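Local structure of response regulator (Vibrio cholerae O1 biovar El Tor, 7KPO) at residues Asp6-Val11 / Pro68-Val73; Trp23-Gly28 / Gly88-His93; Ala35-Leu40 / Leu77-Glu82; Asp56-Leu59 / Thr63-Lys66. The protein is the DNA-binding domain of the sensor histidine kinase ChiS and probably binds DNA directly to control transcription. All coordinates share one frame; numbering follows the deposited sequence.

Interaction 1 of 4, residues Asp6-Val11 / Pro68-Val73; sequences DLMRAV and PRWRTV. With SO4 (sulfate ion), chain B; SO4 (sulfate ion), chain E.
M8, a selenomethionine, meets the indole of W70 where the start of helix 70-83 comes up against helix 2-27. Its CB lies 3.6 Å from W70 CH2, at the far corner of the six-membered ring. From CB the chain runs through CG and SE, then bends at chi3 (50°), which turns the terminal methyl back over the ring. In one of two modelled conformers, M8 CE stands 3.9 Å from the centroid of the W70 six-membered ring, a CH-pi contact over one face. The second conformer makes this methyl contact less certain. P68 CB lies over the opposite face of the indole, near its rim. The edge of the ring faces the helix backbone around M8 C and R9 N. Beside it, R9 NH1 rests 3.5 Å from P68 CG, and the same nitrogen hydrogen-bonds to P65 O. On the other side of helix 70-83, a sulfate, probably from the crystallisation liquor, sits at the helix start. T72 OG1 binds its O2 at 2.7 Å. R69 NH1 binds O4, and R71 NE binds O3. Such an anion site at a helix N terminus could resemble a phosphate site, but no DNA is present here. W70 also touches L12 of helix 2-27, while M8 packs on L105 of helix 89-106, so the contact lies where three helices meet.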
loop_
_atom_site.group_PDB
_atom_site.type_symbol
_atom_site.label_atom_id
_atom_site.label_comp_id
_atom_site.label_asym_id
_atom_site.label_seq_id
_atom_site.Cartn_x
_atom_site.Cartn_y
_atom_site.Cartn_z
ATOM N N ASP A 6 7.971 17.801 -19.106
ATOM C CA ASP A 6 8.322 16.561 -19.846
ATOM C C ASP A 6 8.603 15.435 -18.850
ATOM O O ASP A 6 8.259 14.284 -19.141
ATOM C CB ASP A 6 9.479 16.813 -20.814
ATOM C CG ASP A 6 9.056 17.613 -22.032
ATOM O OD1 ASP A 6 7.841 17.651 -22.317
ATOM O OD2 ASP A 6 9.939 18.192 -22.681
ATOM N N LEU A 7 9.203 15.761 -17.708
ATOM C CA LEU A 7 9.478 14.722 -16.686
ATOM C C LEU A 7 8.159 14.155 -16.164
ATOM O O LEU A 7 8.013 12.948 -16.017
ATOM C CB LEU A 7 10.306 15.337 -15.557
ATOM C CG LEU A 7 10.549 14.435 -14.350
ATOM C CD1 LEU A 7 11.325 13.184 -14.745
ATOM C CD2 LEU A 7 11.285 15.205 -13.265
HETATM N N MSE A 8 7.202 15.039 -15.875
HETATM C CA MSE A 8 5.908 14.606 -15.374
HETATM C C MSE A 8 5.251 13.639 -16.361
HETATM O O MSE A 8 4.699 12.619 -15.954
HETATM C CB MSE A 8 5.025 15.829 -15.113
HETATM C CG MSE A 8 5.473 16.647 -13.920
HETATM SE SE MSE A 8 4.589 18.385 -13.829
HETATM C CE MSE A 8 2.712 17.881 -14.024
ATOM N N ARG A 9 5.321 13.956 -17.660
ATOM C CA ARG A 9 4.717 13.116 -18.688
ATOM C C ARG A 9 5.446 11.764 -18.755
ATOM O O ARG A 9 4.773 10.727 -18.873
ATOM C CB ARG A 9 4.717 13.863 -20.027
ATOM C CG ARG A 9 3.800 15.081 -20.040
ATOM C CD ARG A 9 3.921 15.950 -21.280
ATOM N NE ARG A 9 3.437 15.276 -22.477
ATOM C CZ ARG A 9 2.161 15.177 -22.837
ATOM N NH1 ARG A 9 1.205 15.715 -22.097
ATOM N NH2 ARG A 9 1.841 14.523 -23.940
ATOM N N ALA A 10 6.777 11.772 -18.691
ATOM C CA ALA A 10 7.546 10.509 -18.724
ATOM C C ALA A 10 7.211 9.650 -17.499
ATOM O O ALA A 10 7.052 8.431 -17.644
ATOM C CB ALA A 10 9.016 10.817 -18.785
ATOM N N VAL A 11 7.123 10.270 -16.327
ATOM C CA VAL A 11 6.803 9.508 -15.090
ATOM C C VAL A 11 5.373 8.960 -15.187
ATOM O O VAL A 11 5.141 7.822 -14.764
ATOM C CB VAL A 11 7.015 10.384 -13.843
ATOM C CG1 VAL A 11 6.533 9.687 -12.585
ATOM C CG2 VAL A 11 8.474 10.788 -13.701
ATOM N N PRO A 68 -3.180 15.600 -19.990
ATOM C CA PRO A 68 -3.375 14.365 -19.235
ATOM C C PRO A 68 -4.330 14.574 -18.055
ATOM O O PRO A 68 -4.330 15.647 -17.477
ATOM C CB PRO A 68 -1.979 14.012 -18.702
ATOM C CG PRO A 68 -1.032 14.857 -19.533
ATOM C CD PRO A 68 -1.808 16.106 -19.885
ATOM N N ARG A 69 -5.128 13.553 -17.744
ATOM C CA ARG A 69 -6.019 13.597 -16.557
ATOM C C ARG A 69 -5.210 13.047 -15.372
ATOM O O ARG A 69 -5.366 11.878 -15.014
ATOM C CB ARG A 69 -7.307 12.822 -16.831
ATOM C CG ARG A 69 -8.184 13.429 -17.915
ATOM C CD ARG A 69 -9.504 12.685 -17.991
ATOM N NE ARG A 69 -10.439 13.210 -18.979
ATOM C CZ ARG A 69 -11.392 14.109 -18.737
ATOM N NH1 ARG A 69 -11.557 14.611 -17.524
ATOM N NH2 ARG A 69 -12.188 14.502 -19.716
ATOM N N TRP A 70 -4.360 13.894 -14.789
ATOM C CA TRP A 70 -3.456 13.506 -13.677
ATOM C C TRP A 70 -4.217 12.828 -12.536
ATOM O O TRP A 70 -3.714 11.821 -12.014
ATOM C CB TRP A 70 -2.699 14.736 -13.163
ATOM C CG TRP A 70 -1.943 15.443 -14.243
ATOM C CD1 TRP A 70 -2.366 16.528 -14.951
ATOM C CD2 TRP A 70 -0.660 15.086 -14.789
ATOM N NE1 TRP A 70 -1.428 16.887 -15.878
ATOM C CE2 TRP A 70 -0.370 16.027 -15.801
ATOM C CE3 TRP A 70 0.278 14.087 -14.512
ATOM C CZ2 TRP A 70 0.806 15.984 -16.546
ATOM C CZ3 TRP A 70 1.445 14.050 -15.244
ATOM C CH2 TRP A 70 1.702 14.987 -16.245
ATOM N N ARG A 71 -5.356 13.384 -12.133
ATOM C CA ARG A 71 -6.107 12.800 -10.990
ATOM C C ARG A 71 -6.629 11.412 -11.361
ATOM O O ARG A 71 -6.625 10.533 -10.496
ATOM C CB ARG A 71 -7.272 13.692 -10.569
ATOM C CG ARG A 71 -6.852 15.068 -10.073
ATOM C CD ARG A 71 -8.011 15.787 -9.410
ATOM N NE ARG A 71 -9.181 15.840 -10.278
ATOM C CZ ARG A 71 -10.402 16.199 -9.894
ATOM N NH1 ARG A 71 -11.393 16.184 -10.769
ATOM N NH2 ARG A 71 -10.638 16.546 -8.640
ATOM N N THR A 72 -7.060 11.233 -12.605
ATOM C CA THR A 72 -7.575 9.911 -13.024
ATOM C C THR A 72 -6.420 8.902 -13.006
ATOM O O THR A 72 -6.641 7.742 -12.632
ATOM C CB THR A 72 -8.268 10.002 -14.379
ATOM O OG1 THR A 72 -9.383 10.885 -14.255
ATOM C CG2 THR A 72 -8.738 8.645 -14.842
ATOM N N VAL A 73 -5.223 9.329 -13.410
ATOM C CA VAL A 73 -4.044 8.421 -13.343
ATOM C C VAL A 73 -3.746 8.107 -11.870
ATOM O O VAL A 73 -3.555 6.932 -11.545
ATOM C CB VAL A 73 -2.824 9.023 -14.055
ATOM C CG1 VAL A 73 -1.566 8.219 -13.762
ATOM C CG2 VAL A 73 -3.068 9.134 -15.549
HETATM S S SO4 B . -9.777 14.553 -13.755
HETATM O O1 SO4 B . -10.968 14.306 -12.987
HETATM O O2 SO4 B . -8.853 13.462 -13.605
HETATM O O3 SO4 B . -9.168 15.767 -13.278
HETATM O O4 SO4 B . -10.107 14.706 -15.146
HETATM S S SO4 E . -14.282 17.613 -8.822
HETATM O O1 SO4 E . -14.222 18.983 -8.382
HETATM O O2 SO4 E . -13.497 16.790 -7.941
HETATM O O3 SO4 E . -15.651 17.165 -8.806
HETATM O O4 SO4 E . -13.760 17.519 -10.160
#

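Interaction 2 of 4, residues Trp23-Gly28 / Gly88-His93; sequences WERVSG and GPERTH. With SO4 (sulfate ion), chain D; SO4 (sulfate ion), chain C.
A surface salt bridge, R25 to E90, joins the last turn of helix 2-27 to the first turn of helix 89-106. R25 approaches side-on and uses two nitrogens on one oxygen: NE lies 2.9 Å and NH2 2.8 Å from E90 OE1. That oxygen lies near the guanidinium plane. NE takes its syn lone pair, whereas NH2 comes from above the carboxylate plane; the two planes are 32° apart. R25 CG is anti to the backbone N (chi1 -176°), and a bend at chi3 (64°) turns the guanidinium to the carboxylate. Water 1 donates to E90 OE2 at 2.5 Å and accepts a weak bond from R25 NE. R25 NH1 has a second acidic partner, E86. G88 takes the N-cap position of helix 89-106, and E90 stands in the first turn, where a carboxylate would probably interact well with the helix dipole. S27 closes helix 2-27: its OG donates to W23 O at 2.6 Å, from the opposite face of that carbonyl to S27 N. G28 then leaves the helix with positive phi. One residue beyond E90, R91 reaches an anion site at the subunit interface, modelled as two overlapping sulfates that are probably alternatives. R91 also forms a salt bridge with E95 of the second subunit.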
loop_
_atom_site.group_PDB
_atom_site.type_symbol
_atom_site.label_atom_id
_atom_site.label_comp_id
_atom_site.label_asym_id
_atom_site.label_seq_id
_atom_site.Cartn_x
_atom_site.Cartn_y
_atom_site.Cartn_z
ATOM N N TRP A 23 -1.220 -5.046 -12.128
ATOM C CA TRP A 23 -2.652 -5.431 -12.068
ATOM C C TRP A 23 -2.867 -6.751 -12.810
ATOM O O TRP A 23 -3.474 -7.672 -12.244
ATOM C CB TRP A 23 -3.517 -4.336 -12.698
ATOM C CG TRP A 23 -4.904 -4.797 -13.019
ATOM C CD1 TRP A 23 -5.345 -5.299 -14.210
ATOM C CD2 TRP A 23 -6.028 -4.845 -12.124
ATOM N NE1 TRP A 23 -6.664 -5.645 -14.118
ATOM C CE2 TRP A 23 -7.113 -5.371 -12.856
ATOM C CE3 TRP A 23 -6.230 -4.476 -10.790
ATOM C CZ2 TRP A 23 -8.376 -5.539 -12.293
ATOM C CZ3 TRP A 23 -7.477 -4.647 -10.233
ATOM C CH2 TRP A 23 -8.535 -5.169 -10.979
ATOM N N GLU A 24 -2.388 -6.824 -14.048
ATOM C CA GLU A 24 -2.615 -8.025 -14.893
ATOM C C GLU A 24 -2.023 -9.265 -14.218
ATOM O O GLU A 24 -2.732 -10.285 -14.121
ATOM C CB GLU A 24 -2.039 -7.776 -16.288
ATOM C CG GLU A 24 -2.781 -6.692 -17.051
ATOM C CD GLU A 24 -2.065 -6.122 -18.263
ATOM O OE1 GLU A 24 -0.946 -6.579 -18.564
ATOM O OE2 GLU A 24 -2.625 -5.202 -18.890
ATOM N N ARG A 25 -0.791 -9.169 -13.727
ATOM C CA ARG A 25 -0.131 -10.354 -13.128
ATOM C C ARG A 25 -0.771 -10.751 -11.791
ATOM O O ARG A 25 -1.059 -11.947 -11.611
ATOM C CB ARG A 25 1.359 -10.082 -12.926
ATOM C CG ARG A 25 2.118 -11.290 -12.399
ATOM C CD ARG A 25 3.594 -11.027 -12.199
ATOM N NE ARG A 25 3.855 -10.016 -11.185
ATOM C CZ ARG A 25 3.806 -10.225 -9.873
ATOM N NH1 ARG A 25 3.472 -11.413 -9.395
ATOM N NH2 ARG A 25 4.072 -9.236 -9.038
ATOM N N VAL A 26 -0.984 -9.791 -10.892
ATOM C CA VAL A 26 -1.478 -10.110 -9.521
ATOM C C VAL A 26 -2.977 -10.444 -9.532
ATOM O O VAL A 26 -3.352 -11.427 -8.874
ATOM C CB VAL A 26 -1.136 -8.968 -8.547
ATOM C CG1 VAL A 26 -1.714 -9.217 -7.162
ATOM C CG2 VAL A 26 0.368 -8.756 -8.463
ATOM N N SER A 27 -3.802 -9.661 -10.228
ATOM C CA SER A 27 -5.269 -9.924 -10.235
ATOM C C SER A 27 -5.630 -11.084 -11.172
ATOM O O SER A 27 -6.695 -11.697 -10.956
ATOM C CB SER A 27 -6.036 -8.695 -10.648
ATOM O OG SER A 27 -5.956 -8.498 -12.052
ATOM N N GLY A 28 -4.790 -11.355 -12.176
ATOM C CA GLY A 28 -5.107 -12.356 -13.215
ATOM C C GLY A 28 -6.205 -11.850 -14.145
ATOM O O GLY A 28 -6.741 -12.647 -14.937
ATOM N N GLY A 88 6.709 -6.512 -2.910
ATOM C CA GLY A 88 7.901 -6.868 -3.682
ATOM C C GLY A 88 8.384 -5.679 -4.487
ATOM O O GLY A 88 7.769 -4.612 -4.462
ATOM N N PRO A 89 9.499 -5.836 -5.225
ATOM C CA PRO A 89 10.051 -4.745 -6.024
ATOM C C PRO A 89 9.058 -4.120 -7.019
ATOM O O PRO A 89 9.062 -2.916 -7.178
ATOM C CB PRO A 89 11.215 -5.425 -6.764
ATOM C CG PRO A 89 11.629 -6.555 -5.848
ATOM C CD PRO A 89 10.326 -7.055 -5.270
ATOM N N GLU A 90 8.236 -4.942 -7.668
ATOM C CA GLU A 90 7.279 -4.417 -8.672
ATOM C C GLU A 90 6.306 -3.451 -7.987
ATOM O O GLU A 90 6.065 -2.356 -8.524
ATOM C CB GLU A 90 6.563 -5.581 -9.345
ATOM C CG GLU A 90 5.757 -5.165 -10.550
ATOM C CD GLU A 90 5.120 -6.310 -11.312
ATOM O OE1 GLU A 90 5.242 -7.462 -10.861
ATOM O OE2 GLU A 90 4.506 -6.050 -12.353
ATOM N N ARG A 91 5.766 -3.842 -6.835
ATOM C CA ARG A 91 4.817 -2.962 -6.114
ATOM C C ARG A 91 5.540 -1.714 -5.598
ATOM O O ARG A 91 4.999 -0.605 -5.732
ATOM C CB ARG A 91 4.172 -3.713 -4.952
ATOM C CG ARG A 91 2.949 -3.000 -4.407
ATOM C CD ARG A 91 2.288 -3.804 -3.312
ATOM N NE ARG A 91 0.888 -3.424 -3.142
ATOM C CZ ARG A 91 0.454 -2.463 -2.335
ATOM N NH1 ARG A 91 1.309 -1.766 -1.608
ATOM N NH2 ARG A 91 -0.836 -2.197 -2.258
ATOM N N THR A 92 6.727 -1.890 -5.027
ATOM C CA THR A 92 7.493 -0.741 -4.485
ATOM C C THR A 92 7.736 0.278 -5.606
ATOM O O THR A 92 7.627 1.491 -5.353
ATOM C CB THR A 92 8.790 -1.241 -3.845
ATOM O OG1 THR A 92 8.440 -2.072 -2.735
ATOM C CG2 THR A 92 9.692 -0.112 -3.400
ATOM N N HIS A 93 8.043 -0.201 -6.808
ATOM C CA HIS A 93 8.309 0.714 -7.947
ATOM C C HIS A 93 7.077 1.573 -8.231
ATOM O O HIS A 93 7.231 2.779 -8.456
ATOM C CB HIS A 93 8.742 -0.103 -9.167
ATOM C CG HIS A 93 8.929 0.713 -10.395
ATOM N ND1 HIS A 93 9.999 1.566 -10.556
ATOM C CD2 HIS A 93 8.208 0.793 -11.531
ATOM C CE1 HIS A 93 9.918 2.149 -11.737
ATOM N NE2 HIS A 93 8.835 1.686 -12.352
HETATM S S SO4 D . -1.395 -0.923 1.079
HETATM O O1 SO4 D . -1.786 -0.549 -0.257
HETATM O O2 SO4 D . 0.027 -1.171 1.118
HETATM O O3 SO4 D . -2.092 -2.121 1.463
HETATM O O4 SO4 D . -1.733 0.148 1.982
HETATM S S SO4 C . -1.278 1.386 -0.641
HETATM O O1 SO4 C . -1.335 1.089 0.768
HETATM O O2 SO4 C . 0.061 1.156 -1.133
HETATM O O3 SO4 C . -1.626 2.764 -0.854
HETATM O O4 SO4 C . -2.210 0.535 -1.336
HETATM O O HOH W 1 3.900 -8.122 -13.696
#

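Interaction 3 of 4, residues Ala35-Leu40 / Leu77-Glu82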
loop_
_atom_site.group_PDB
_atom_site.type_symbol
_atom_site.label_atom_id
_atom_site.label_comp_id
_atom_site.label_asym_id
_atom_site.label_seq_id
_atom_site.Cartn_x
_atom_site.Cartn_y
_atom_site.Cartn_z
ATOM N N ALA A 35 -10.344 -1.275 -16.257
ATOM C CA ALA A 35 -11.133 -0.090 -16.673
ATOM C C ALA A 35 -12.607 -0.278 -16.345
ATOM O O ALA A 35 -13.222 0.623 -15.772
ATOM C CB ALA A 35 -10.963 0.128 -18.173
ATOM N N GLU A 36 -13.132 -1.428 -16.730
ATOM C CA GLU A 36 -14.568 -1.707 -16.564
ATOM C C GLU A 36 -14.943 -1.794 -15.080
ATOM O O GLU A 36 -15.931 -1.157 -14.677
ATOM C CB GLU A 36 -14.882 -3.006 -17.299
ATOM C CG GLU A 36 -16.335 -3.380 -17.218
ATOM C CD GLU A 36 -17.263 -2.338 -17.804
ATOM O OE1 GLU A 36 -16.905 -1.753 -18.853
ATOM O OE2 GLU A 36 -18.328 -2.099 -17.203
ATOM N N GLN A 37 -14.168 -2.543 -14.295
ATOM C CA GLN A 37 -14.522 -2.739 -12.867
ATOM C C GLN A 37 -14.318 -1.436 -12.080
ATOM O O GLN A 37 -15.180 -1.108 -11.247
ATOM C CB GLN A 37 -13.700 -3.892 -12.293
ATOM C CG GLN A 37 -14.313 -4.496 -11.040
ATOM C CD GLN A 37 -15.623 -5.206 -11.307
ATOM O OE1 GLN A 37 -15.937 -5.595 -12.436
ATOM N NE2 GLN A 37 -16.403 -5.404 -10.253
ATOM N N SER A 38 -13.228 -0.714 -12.345
ATOM C CA SER A 38 -12.948 0.539 -11.594
ATOM C C SER A 38 -13.866 1.678 -12.043
ATOM O O SER A 38 -14.092 2.595 -11.240
ATOM C CB SER A 38 -11.516 0.964 -11.769
ATOM O OG SER A 38 -11.287 1.469 -13.080
ATOM N N GLY A 39 -14.307 1.641 -13.301
ATOM C CA GLY A 39 -15.100 2.738 -13.882
ATOM C C GLY A 39 -14.237 3.962 -14.164
ATOM O O GLY A 39 -14.794 5.009 -14.515
ATOM N N LEU A 40 -12.914 3.831 -14.076
ATOM C CA LEU A 40 -12.046 5.027 -14.249
ATOM C C LEU A 40 -11.786 5.347 -15.723
ATOM O O LEU A 40 -11.396 6.496 -15.994
ATOM C CB LEU A 40 -10.728 4.793 -13.505
ATOM C CG LEU A 40 -10.847 4.790 -11.984
ATOM C CD1 LEU A 40 -9.559 4.307 -11.350
ATOM C CD2 LEU A 40 -11.214 6.171 -11.462
ATOM N N LEU A 77 -3.629 4.357 -10.114
ATOM C CA LEU A 77 -2.541 3.767 -9.298
ATOM C C LEU A 77 -3.116 3.349 -7.935
ATOM O O LEU A 77 -2.820 2.235 -7.476
ATOM C CB LEU A 77 -1.402 4.780 -9.124
ATOM C CG LEU A 77 -0.798 5.367 -10.402
ATOM C CD1 LEU A 77 0.324 6.333 -10.066
ATOM C CD2 LEU A 77 -0.284 4.288 -11.334
ATOM N N ASP A 78 -3.941 4.202 -7.323
ATOM C CA ASP A 78 -4.536 3.894 -5.993
ATOM C C ASP A 78 -5.455 2.669 -6.089
ATOM O O ASP A 78 -5.408 1.818 -5.190
ATOM C CB ASP A 78 -5.302 5.096 -5.440
ATOM C CG ASP A 78 -4.422 6.264 -5.025
ATOM O OD1 ASP A 78 -3.197 6.073 -4.927
ATOM O OD2 ASP A 78 -4.972 7.359 -4.823
ATOM N N TYR A 79 -6.260 2.584 -7.146
ATOM C CA TYR A 79 -7.202 1.447 -7.309
ATOM C C TYR A 79 -6.420 0.137 -7.428
ATOM O O TYR A 79 -6.750 -0.869 -6.767
ATOM C CB TYR A 79 -8.084 1.652 -8.539
ATOM C CG TYR A 79 -9.106 0.566 -8.732
ATOM C CD1 TYR A 79 -8.788 -0.606 -9.396
ATOM C CD2 TYR A 79 -10.391 0.703 -8.231
ATOM C CE1 TYR A 79 -9.722 -1.612 -9.568
ATOM C CE2 TYR A 79 -11.336 -0.294 -8.394
ATOM C CZ TYR A 79 -11.001 -1.455 -9.068
ATOM O OH TYR A 79 -11.923 -2.445 -9.240
ATOM N N ILE A 80 -5.398 0.144 -8.279
ATOM C CA ILE A 80 -4.574 -1.078 -8.498
ATOM C C ILE A 80 -3.877 -1.467 -7.187
ATOM O O ILE A 80 -3.902 -2.662 -6.840
ATOM C CB ILE A 80 -3.628 -0.851 -9.689
ATOM C CG1 ILE A 80 -4.465 -0.790 -10.973
ATOM C CG2 ILE A 80 -2.552 -1.925 -9.743
ATOM C CD1 ILE A 80 -3.728 -0.301 -12.194
ATOM N N LEU A 81 -3.323 -0.500 -6.454
ATOM C CA LEU A 81 -2.631 -0.827 -5.174
ATOM C C LEU A 81 -3.657 -1.275 -4.113
ATOM O O LEU A 81 -3.307 -2.116 -3.260
ATOM C CB LEU A 81 -1.812 0.389 -4.725
ATOM C CG LEU A 81 -0.585 0.708 -5.583
ATOM C CD1 LEU A 81 0.018 2.050 -5.194
ATOM C CD2 LEU A 81 0.458 -0.401 -5.483
ATOM N N GLU A 82 -4.891 -0.777 -4.186
ATOM C CA GLU A 82 -5.964 -1.162 -3.228
ATOM C C GLU A 82 -6.338 -2.637 -3.432
ATOM O O GLU A 82 -6.577 -3.330 -2.427
ATOM C CB GLU A 82 -7.201 -0.285 -3.446
ATOM C CG GLU A 82 -8.380 -0.629 -2.549
ATOM C CD GLU A 82 -8.166 -0.363 -1.070
ATOM O OE1 GLU A 82 -7.308 0.479 -0.737
ATOM O OE2 GLU A 82 -8.850 -1.008 -0.255
#
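S38 OG takes part in two hydrogen bonds at the C-terminal end of helix 31-38. It accepts from L40 N at 3.0 Å, nearly straight at 161°, which makes an ST turn, and it is also bonded to F34 O. Its chi1 of 72° places OG between the backbone N and the carbonyl carbon. The hydroxyl is thus occupied with its own chain, and S38 CB is what meets the other helix. That carbon sits squarely over the ring of Y79, 3.5 Å from the centroid and 8° off the normal. This is a CH-pi contact in which CB lies almost equally far from all six ring atoms. Y79 reaches it from helix 70-83 with CG anti to the backbone N. At the far end of the ring, Y79 OH lies 3.6 Å from Q37 CG. At the root, L40 CD1 packs 4.1 Å from Y79 CB. The chain leaves the helix at G39, with positive phi, and L40 follows. L40 also touches N75 and S76, one turn earlier on helix 70-83. The Y79 ring meets H83 of the same helix as well. The bonds of the S38 hydroxyl stay within its own helix and exit turn, and the contact across is apolar and aromatic. Helix 31-38 and its exit turn therefore dock on helix 70-83 largely through the Y79 face, with L40 beside it.

Interaction 4 of 4, residues Asp56-Leu59 / Thr63-Lys66; sequences DKYL and TLPK. With PEG (di(hydroxyethyl)ether), chain F.
K57 and T63 are joined by the one direct hydrogen bond between the two segments: T63 OG1 donates to K57 O at 2.7 Å. The donor is tilted 30° from the carbonyl plane. T63 chi1 (56°) turns OG1 to that carbonyl. T63 OG1 is also hydrogen-bonded with R60 O. Water 2 adds a polar bridge, donating to T63 OG1 at 2.7 Å and to D56 O at 2.9 Å. L64 CA lies 3.3 Å from the same K57 O, a CA-H...O contact.

The apolar part is built on Y58. P65 CD lies over one face of its ring, 4.0 Å from the centroid, in a CH-pi contact. L64 CD1 comes to within 3.5 Å of Y58 CD2, its side chain crossing that of Y58 at about a right angle.

K66 N donates almost straight (175°) to O2 of a di(hydroxyethyl)ether molecule, which K57 NZ also meets at O4. The molecule is probably from the crystallisation liquor.

Chemically, the turn is held at its base by a side-chain hydroxyl on the backbone carbonyl of K57. L64 and P65 pack against the Y58 ring, whose hydroxyl bonds R69 N just before helix 70-83.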
loop_
_atom_site.group_PDB
_atom_site.type_symbol
_atom_site.label_atom_id
_atom_site.label_comp_id
_atom_site.label_asym_id
_atom_site.label_seq_id
_atom_site.Cartn_x
_atom_site.Cartn_y
_atom_site.Cartn_z
ATOM N N ASP A 56 -5.412 3.533 -23.342
ATOM C CA ASP A 56 -4.285 3.026 -24.168
ATOM C C ASP A 56 -3.335 4.163 -24.546
ATOM O O ASP A 56 -2.139 3.899 -24.697
ATOM C CB ASP A 56 -4.805 2.309 -25.411
ATOM C CG ASP A 56 -5.538 1.014 -25.116
ATOM O OD1 ASP A 56 -5.535 0.583 -23.945
ATOM O OD2 ASP A 56 -6.091 0.436 -26.064
ATOM N N LYS A 57 -3.846 5.382 -24.685
ATOM C CA LYS A 57 -2.991 6.536 -25.082
ATOM C C LYS A 57 -1.968 6.852 -23.987
ATOM O O LYS A 57 -0.924 7.435 -24.307
ATOM C CB LYS A 57 -3.851 7.773 -25.352
ATOM C CG LYS A 57 -4.799 7.643 -26.536
ATOM C CD LYS A 57 -5.647 8.867 -26.783
ATOM C CE LYS A 57 -6.576 8.686 -27.963
ATOM N NZ LYS A 57 -7.387 9.899 -28.217
ATOM N N TYR A 58 -2.242 6.457 -22.747
ATOM C CA TYR A 58 -1.362 6.776 -21.595
ATOM C C TYR A 58 -0.218 5.771 -21.460
ATOM O O TYR A 58 0.611 5.952 -20.561
ATOM C CB TYR A 58 -2.193 6.807 -20.310
ATOM C CG TYR A 58 -3.052 8.036 -20.169
ATOM C CD1 TYR A 58 -4.175 8.235 -20.952
ATOM C CD2 TYR A 58 -2.743 9.004 -19.230
ATOM C CE1 TYR A 58 -4.962 9.369 -20.815
ATOM C CE2 TYR A 58 -3.512 10.147 -19.085
ATOM C CZ TYR A 58 -4.622 10.337 -19.882
ATOM O OH TYR A 58 -5.387 11.458 -19.726
ATOM N N LEU A 59 -0.128 4.800 -22.370
ATOM C CA LEU A 59 0.876 3.717 -22.211
ATOM C C LEU A 59 2.100 3.969 -23.092
ATOM O O LEU A 59 3.028 3.156 -23.030
ATOM C CB LEU A 59 0.202 2.375 -22.512
ATOM C CG LEU A 59 -1.079 2.101 -21.713
ATOM C CD1 LEU A 59 -1.638 0.725 -22.034
ATOM C CD2 LEU A 59 -0.846 2.251 -20.214
ATOM N N THR A 63 1.713 8.938 -27.595
ATOM C CA THR A 63 0.235 9.067 -27.687
ATOM C C THR A 63 -0.358 9.764 -26.459
ATOM O O THR A 63 -1.569 10.042 -26.471
ATOM C CB THR A 63 -0.396 7.681 -27.867
ATOM O OG1 THR A 63 0.032 6.843 -26.792
ATOM C CG2 THR A 63 -0.020 7.038 -29.185
ATOM N N LEU A 64 0.449 10.046 -25.441
ATOM C CA LEU A 64 -0.095 10.667 -24.211
ATOM C C LEU A 64 -0.813 11.959 -24.589
ATOM O O LEU A 64 -0.246 12.800 -25.283
ATOM C CB LEU A 64 1.059 10.936 -23.245
ATOM C CG LEU A 64 0.640 11.530 -21.904
ATOM C CD1 LEU A 64 -0.166 10.524 -21.092
ATOM C CD2 LEU A 64 1.857 11.994 -21.132
ATOM N N PRO A 65 -2.074 12.176 -24.149
ATOM C CA PRO A 65 -2.785 13.402 -24.502
ATOM C C PRO A 65 -2.054 14.692 -24.109
ATOM O O PRO A 65 -1.292 14.708 -23.153
ATOM C CB PRO A 65 -4.107 13.281 -23.731
ATOM C CG PRO A 65 -4.311 11.786 -23.617
ATOM C CD PRO A 65 -2.915 11.244 -23.380
ATOM N N LYS A 66 -2.319 15.748 -24.874
ATOM C CA LYS A 66 -1.741 17.085 -24.591
ATOM C C LYS A 66 -2.162 17.499 -23.179
ATOM O O LYS A 66 -1.347 18.122 -22.481
ATOM C CB LYS A 66 -2.229 18.077 -25.651
ATOM C CG LYS A 66 -1.763 19.518 -25.480
ATOM C CD LYS A 66 -2.209 20.439 -26.605
ATOM C CE LYS A 66 -3.713 20.528 -26.768
ATOM N NZ LYS A 66 -4.375 21.038 -25.544
HETATM C C1 PEG F . -6.144 15.919 -25.777
HETATM O O1 PEG F . -5.584 16.364 -24.566
HETATM C C2 PEG F . -5.309 16.293 -26.955
HETATM O O2 PEG F . -4.212 15.392 -27.072
HETATM C C3 PEG F . -4.392 14.414 -28.093
HETATM C C4 PEG F . -5.340 13.349 -27.625
HETATM O O4 PEG F . -5.300 12.188 -28.437
HETATM O O HOH W 2 -0.408 4.162 -26.985
#

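On helix 2-27, residues 6-11 open the loop of interaction 1, and residues 23-28 that of interaction 2. Helix 31-38 then starts interaction 3. Interaction 4 closes first, a short turn after helix 53-57, and is nested inside the loops of the other three. Helix 70-83 closes interaction 1 at its start and interaction 3 further along. Helix 89-106 closes interaction 2. Interaction 1 crosses interactions 2 and 3; interaction 3 is nested within interaction 2. Interactions 1 and 4 touch, as do interactions 2 and 3, where W23 packs on Y79. Interactions 1 and 2 tie the two ends of helix 2-27 to helices 70-83 and 89-106; interaction 3 ties helix 31-38 to helix 70-83.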